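Long-range contact in uncharacterized protein (Corynebacterium diphtheriae NCTC 13129, PDB 3B4Q), which is of unknown function but contains a small all-helical domain of the resuscitation-promoting factor Rpf1 C-terminal family: residues Thr39-Ile51 and Ile66-Phe80. Numbering follows the deposited sequence.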
loop_
_atom_site.group_PDB
_atom_site.type_symbol
_atom_site.label_atom_id
_atom_site.label_comp_id
_atom_site.label_asym_id
_atom_site.label_seq_id
_atom_site.Cartn_x
_atom_site.Cartn_y
_atom_site.Cartn_z
ATOM N N THR A 39 -4.664 10.528 -2.225
ATOM C CA THR A 39 -4.779 9.128 -2.662
ATOM C C THR A 39 -3.566 8.286 -2.289
ATOM O O THR A 39 -3.702 7.170 -1.772
ATOM C CB THR A 39 -5.040 9.058 -4.187
ATOM O OG1 THR A 39 -6.273 9.748 -4.461
ATOM C CG2 THR A 39 -5.161 7.628 -4.667
ATOM N N GLU A 40 -2.374 8.803 -2.581
ATOM C CA GLU A 40 -1.166 8.034 -2.320
ATOM C C GLU A 40 -0.990 7.807 -0.823
ATOM O O GLU A 40 -0.655 6.712 -0.386
ATOM C CB GLU A 40 0.045 8.709 -2.986
ATOM C CG GLU A 40 -0.021 8.513 -4.491
ATOM C CD GLU A 40 1.282 8.769 -5.182
ATOM O OE1 GLU A 40 1.241 9.376 -6.275
ATOM O OE2 GLU A 40 2.345 8.368 -4.660
ATOM N N GLU A 41 -1.230 8.837 -0.024
ATOM C CA GLU A 41 -1.049 8.702 1.411
ATOM C C GLU A 41 -2.052 7.673 1.987
ATOM O O GLU A 41 -1.696 6.828 2.829
ATOM C CB GLU A 41 -1.228 10.057 2.084
ATOM C CG GLU A 41 -1.186 10.004 3.556
ATOM C CD GLU A 41 -1.137 11.392 4.173
ATOM O OE1 GLU A 41 -0.695 12.348 3.480
ATOM O OE2 GLU A 41 -1.525 11.515 5.360
ATOM N N LEU A 42 -3.316 7.768 1.551
ATOM C CA LEU A 42 -4.308 6.825 2.027
ATOM C C LEU A 42 -3.976 5.388 1.592
ATOM O O LEU A 42 -4.135 4.422 2.352
ATOM C CB LEU A 42 -5.718 7.220 1.553
ATOM C CG LEU A 42 -6.776 7.752 2.533
ATOM C CD1 LEU A 42 -8.107 7.347 1.975
ATOM C CD2 LEU A 42 -6.643 7.137 3.927
ATOM N N ALA A 43 -3.522 5.244 0.348
ATOM C CA ALA A 43 -3.153 3.911 -0.136
ATOM C C ALA A 43 -1.948 3.317 0.617
ATOM O O ALA A 43 -1.915 2.110 0.931
ATOM C CB ALA A 43 -2.890 3.945 -1.643
ATOM N N VAL A 44 -0.939 4.131 0.895
ATOM C CA VAL A 44 0.173 3.670 1.732
ATOM C C VAL A 44 -0.352 3.212 3.110
ATOM O O VAL A 44 -0.027 2.110 3.581
ATOM C CB VAL A 44 1.276 4.775 1.890
ATOM C CG1 VAL A 44 2.273 4.387 3.017
ATOM C CG2 VAL A 44 1.969 5.039 0.526
ATOM N N ASP A 45 -1.185 4.041 3.753
ATOM C CA ASP A 45 -1.742 3.653 5.077
ATOM C C ASP A 45 -2.540 2.325 5.006
ATOM O O ASP A 45 -2.399 1.455 5.877
ATOM C CB ASP A 45 -2.632 4.748 5.626
ATOM C CG ASP A 45 -1.856 6.015 6.046
ATOM O OD1 ASP A 45 -0.596 5.981 6.134
ATOM O OD2 ASP A 45 -2.538 7.059 6.311
ATOM N N ALA A 46 -3.403 2.198 3.998
ATOM C CA ALA A 46 -4.250 0.996 3.837
ATOM C C ALA A 46 -3.378 -0.249 3.606
ATOM O O ALA A 46 -3.625 -1.316 4.198
ATOM C CB ALA A 46 -5.233 1.186 2.696
ATOM N N LEU A 47 -2.340 -0.129 2.775
ATOM C CA LEU A 47 -1.512 -1.287 2.501
ATOM C C LEU A 47 -0.642 -1.639 3.734
ATOM O O LEU A 47 -0.479 -2.823 4.095
ATOM C CB LEU A 47 -0.655 -1.028 1.266
ATOM C CG LEU A 47 0.281 -2.166 0.812
ATOM C CD1 LEU A 47 -0.523 -3.508 0.773
ATOM C CD2 LEU A 47 0.901 -1.813 -0.484
ATOM N N TYR A 48 -0.096 -0.623 4.398
ATOM C CA TYR A 48 0.655 -0.889 5.603
ATOM C C TYR A 48 -0.257 -1.617 6.612
ATOM O O TYR A 48 0.125 -2.611 7.250
ATOM C CB TYR A 48 1.183 0.419 6.183
ATOM C CG TYR A 48 2.011 0.241 7.439
ATOM C CD1 TYR A 48 3.135 -0.572 7.416
ATOM C CD2 TYR A 48 1.676 0.875 8.621
ATOM C CE1 TYR A 48 3.930 -0.761 8.524
ATOM C CE2 TYR A 48 2.480 0.693 9.767
ATOM C CZ TYR A 48 3.596 -0.140 9.682
ATOM O OH TYR A 48 4.422 -0.373 10.751
ATOM N N ASN A 49 -1.494 -1.147 6.735
ATOM C CA ASN A 49 -2.367 -1.805 7.678
ATOM C C ASN A 49 -2.659 -3.234 7.269
ATOM O O ASN A 49 -2.681 -4.111 8.131
ATOM C CB ASN A 49 -3.665 -1.032 7.878
ATOM C CG ASN A 49 -4.469 -1.576 9.042
ATOM O OD1 ASN A 49 -4.012 -1.580 10.189
ATOM N ND2 ASN A 49 -5.654 -2.081 8.738
ATOM N N ALA A 50 -2.831 -3.483 5.964
ATOM C CA ALA A 50 -3.121 -4.839 5.488
ATOM C C ALA A 50 -1.980 -5.799 5.836
ATOM O O ALA A 50 -2.202 -6.957 6.212
ATOM C CB ALA A 50 -3.339 -4.839 3.957
ATOM N N ILE A 51 -0.756 -5.315 5.699
ATOM C CA ILE A 51 0.426 -6.107 6.060
ATOM C C ILE A 51 0.371 -6.444 7.554
ATOM O O ILE A 51 0.603 -7.591 7.950
ATOM C CB ILE A 51 1.713 -5.357 5.736
ATOM C CG1 ILE A 51 1.825 -5.174 4.201
ATOM C CG2 ILE A 51 2.936 -6.099 6.374
ATOM C CD1 ILE A 51 2.842 -4.105 3.730
ATOM N N ILE A 66 9.830 -3.187 7.782
ATOM C CA ILE A 66 8.583 -2.751 7.127
ATOM C C ILE A 66 8.089 -1.410 7.691
ATOM O O ILE A 66 7.693 -0.496 6.924
ATOM C CB ILE A 66 7.493 -3.818 7.164
ATOM C CG1 ILE A 66 8.017 -5.112 6.544
ATOM C CG2 ILE A 66 6.248 -3.347 6.358
ATOM C CD1 ILE A 66 7.048 -6.258 6.651
ATOM N N GLU A 67 8.137 -1.278 9.016
ATOM C CA GLU A 67 7.842 -0.010 9.669
ATOM C C GLU A 67 8.736 1.099 9.134
ATOM O O GLU A 67 8.289 2.220 8.903
ATOM C CB GLU A 67 7.990 -0.135 11.207
ATOM C CG GLU A 67 8.024 1.204 11.947
ATOM C CD GLU A 67 6.663 1.862 12.057
ATOM O OE1 GLU A 67 5.652 1.171 11.800
ATOM O OE2 GLU A 67 6.595 3.076 12.409
ATOM N N ALA A 68 10.011 0.784 8.941
ATOM C CA ALA A 68 10.951 1.811 8.491
ATOM C C ALA A 68 10.616 2.260 7.086
ATOM O O ALA A 68 10.603 3.457 6.797
ATOM C CB ALA A 68 12.368 1.301 8.544
ATOM N N PHE A 69 10.318 1.291 6.218
ATOM C CA PHE A 69 9.926 1.664 4.847
ATOM C C PHE A 69 8.586 2.440 4.751
ATOM O O PHE A 69 8.381 3.271 3.864
ATOM C CB PHE A 69 9.955 0.466 3.938
ATOM C CG PHE A 69 11.356 0.057 3.521
ATOM C CD1 PHE A 69 12.287 1.013 3.085
ATOM C CD2 PHE A 69 11.745 -1.282 3.552
ATOM C CE1 PHE A 69 13.595 0.638 2.674
ATOM C CE2 PHE A 69 13.028 -1.662 3.154
ATOM C CZ PHE A 69 13.960 -0.697 2.724
ATOM N N TYR A 70 7.682 2.173 5.682
ATOM C CA TYR A 70 6.474 2.980 5.808
ATOM C C TYR A 70 6.862 4.420 6.142
ATOM O O TYR A 70 6.432 5.354 5.480
ATOM C CB TYR A 70 5.571 2.375 6.886
ATOM C CG TYR A 70 4.356 3.197 7.257
ATOM C CD1 TYR A 70 3.325 3.428 6.344
ATOM C CD2 TYR A 70 4.213 3.699 8.552
ATOM C CE1 TYR A 70 2.205 4.183 6.714
ATOM C CE2 TYR A 70 3.099 4.411 8.927
ATOM C CZ TYR A 70 2.101 4.663 8.013
ATOM O OH TYR A 70 0.976 5.390 8.371
ATOM N N GLN A 71 7.692 4.593 7.168
ATOM C CA GLN A 71 8.038 5.967 7.585
ATOM C C GLN A 71 8.863 6.691 6.515
ATOM O O GLN A 71 8.800 7.924 6.383
ATOM C CB GLN A 71 8.757 5.982 8.935
ATOM C CG GLN A 71 7.896 5.401 10.063
ATOM C CD GLN A 71 6.648 6.229 10.429
ATOM O OE1 GLN A 71 6.454 7.360 9.957
ATOM N NE2 GLN A 71 5.799 5.658 11.290
ATOM N N ALA A 72 9.623 5.925 5.749
ATOM C CA ALA A 72 10.429 6.530 4.699
ATOM C C ALA A 72 9.636 6.852 3.438
ATOM O O ALA A 72 10.163 7.474 2.533
ATOM C CB ALA A 72 11.630 5.661 4.379
ATOM N N ASN A 73 8.391 6.364 3.329
ATOM C CA ASN A 73 7.610 6.526 2.119
ATOM C C ASN A 73 6.147 6.852 2.380
ATOM O O ASN A 73 5.252 6.323 1.696
ATOM C CB ASN A 73 7.698 5.216 1.316
ATOM C CG ASN A 73 9.086 4.952 0.798
ATOM O OD1 ASN A 73 9.515 5.529 -0.223
ATOM N ND2 ASN A 73 9.798 4.085 1.488
ATOM N N ARG A 74 5.889 7.752 3.318
ATOM C CA ARG A 74 4.522 7.979 3.790
ATOM C C ARG A 74 3.629 8.527 2.675
ATOM O O ARG A 74 2.440 8.275 2.692
ATOM C CB ARG A 74 4.512 8.923 5.010
ATOM C CG ARG A 74 5.166 8.331 6.248
ATOM C CD ARG A 74 4.264 7.297 6.922
ATOM N NE ARG A 74 2.939 7.840 7.254
ATOM C CZ ARG A 74 2.624 8.369 8.437
ATOM N NH1 ARG A 74 3.536 8.432 9.416
ATOM N NH2 ARG A 74 1.391 8.847 8.638
ATOM N N THR A 75 4.199 9.270 1.721
ATOM C CA THR A 75 3.383 9.975 0.714
ATOM C C THR A 75 3.689 9.475 -0.681
ATOM O O THR A 75 3.160 9.982 -1.678
ATOM C CB THR A 75 3.582 11.533 0.751
ATOM O OG1 THR A 75 4.862 11.850 0.204
ATOM C CG2 THR A 75 3.502 12.062 2.149
ATOM N N ASN A 76 4.549 8.460 -0.757
ATOM C CA ASN A 76 5.063 8.016 -2.025
ATOM C C ASN A 76 4.657 6.551 -2.243
ATOM O O ASN A 76 5.343 5.624 -1.774
ATOM C CB ASN A 76 6.599 8.182 -2.035
ATOM C CG ASN A 76 7.256 7.629 -3.282
ATOM O OD1 ASN A 76 6.602 7.160 -4.251
ATOM N ND2 ASN A 76 8.609 7.658 -3.262
ATOM N N PHE A 77 3.516 6.357 -2.914
ATOM C CA PHE A 77 2.973 4.993 -3.018
ATOM C C PHE A 77 3.916 4.028 -3.758
ATOM O O PHE A 77 4.204 2.909 -3.288
ATOM C CB PHE A 77 1.553 4.900 -3.575
ATOM C CG PHE A 77 1.035 3.503 -3.499
ATOM C CD1 PHE A 77 0.532 2.997 -2.284
ATOM C CD2 PHE A 77 1.185 2.634 -4.579
ATOM C CE1 PHE A 77 0.120 1.693 -2.195
ATOM C CE2 PHE A 77 0.778 1.307 -4.497
ATOM C CZ PHE A 77 0.245 0.836 -3.297
ATOM N N ASN A 78 4.376 4.444 -4.930
ATOM C CA ASN A 78 5.258 3.558 -5.707
ATOM C C ASN A 78 6.495 3.222 -4.879
ATOM O O ASN A 78 6.915 2.065 -4.836
ATOM C CB ASN A 78 5.682 4.240 -7.023
ATOM C CG ASN A 78 6.561 3.351 -7.845
ATOM O OD1 ASN A 78 7.797 3.511 -7.865
ATOM N ND2 ASN A 78 5.971 2.349 -8.439
ATOM N N GLY A 79 7.056 4.219 -4.181
ATOM C CA GLY A 79 8.260 3.968 -3.387
ATOM C C GLY A 79 7.980 2.990 -2.260
ATOM O O GLY A 79 8.785 2.076 -1.980
ATOM N N PHE A 80 6.829 3.165 -1.609
ATOM C CA PHE A 80 6.471 2.284 -0.486
ATOM C C PHE A 80 6.268 0.848 -0.953
ATOM O O PHE A 80 6.773 -0.102 -0.342
ATOM C CB PHE A 80 5.184 2.803 0.163
ATOM C CG PHE A 80 4.633 1.885 1.232
ATOM C CD1 PHE A 80 5.244 1.787 2.472
ATOM C CD2 PHE A 80 3.505 1.082 0.969
ATOM C CE1 PHE A 80 4.753 0.930 3.459
ATOM C CE2 PHE A 80 3.012 0.225 1.959
ATOM C CZ PHE A 80 3.646 0.160 3.217
HETATM O O HOH W 1 3.346 6.653 -6.452
HETATM O O HOH W 2 1.059 7.824 4.996
HETATM O O HOH W 3 -1.464 8.874 7.997
#
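Tyr-70 presents one ring face to the Tyr-48 ring and the other to Arg-74 CD. The two tyrosines form an offset stack, centroids 4.0 Å apart and planes 7° apart, while Ile-66 CG2 lies at the Tyr-48 edge. At the Tyr-70 edge sit Val-44 CG1 and Asp-45 OD1; Tyr-70 OH donates to Asp-45 OD1 (2.8 Å), from above the carboxylate plane. A flat, hydroxylated ring suits this partly exposed place, stacking on buried Tyr-48 while its hydroxyl bonds Asp-45. Arg-74, bent at chi2 and chi3, folds over Tyr-70; one water joins its NE to Asp-45 OD1, another its NH2, weakly, to OD2.

Val-44, slim and branched, serves three aromatics: CG1, anti to the backbone N (chi1 168°), wedges between the Tyr-70 edge and the Phe-80 face, a CH-pi contact 3.9 Å from the Phe-80 centroid, while CG2 packs on Phe-77 CD1. Leu-47 CG meets the Phe-80 edge. Small Ala-43 lets the Phe-77 ring come close. Extended Glu-40 accepts Phe-77 N on the anti side of OE2 (2.9 Å, N-H...O angle 162°), near the helix start that Asn-76 N-caps. Tyr-48, Phe-77 and Phe-80 are knobs in holes, joining antiparallel segments 39-51 and 66-72 and the capped turn in a small all-helical domain.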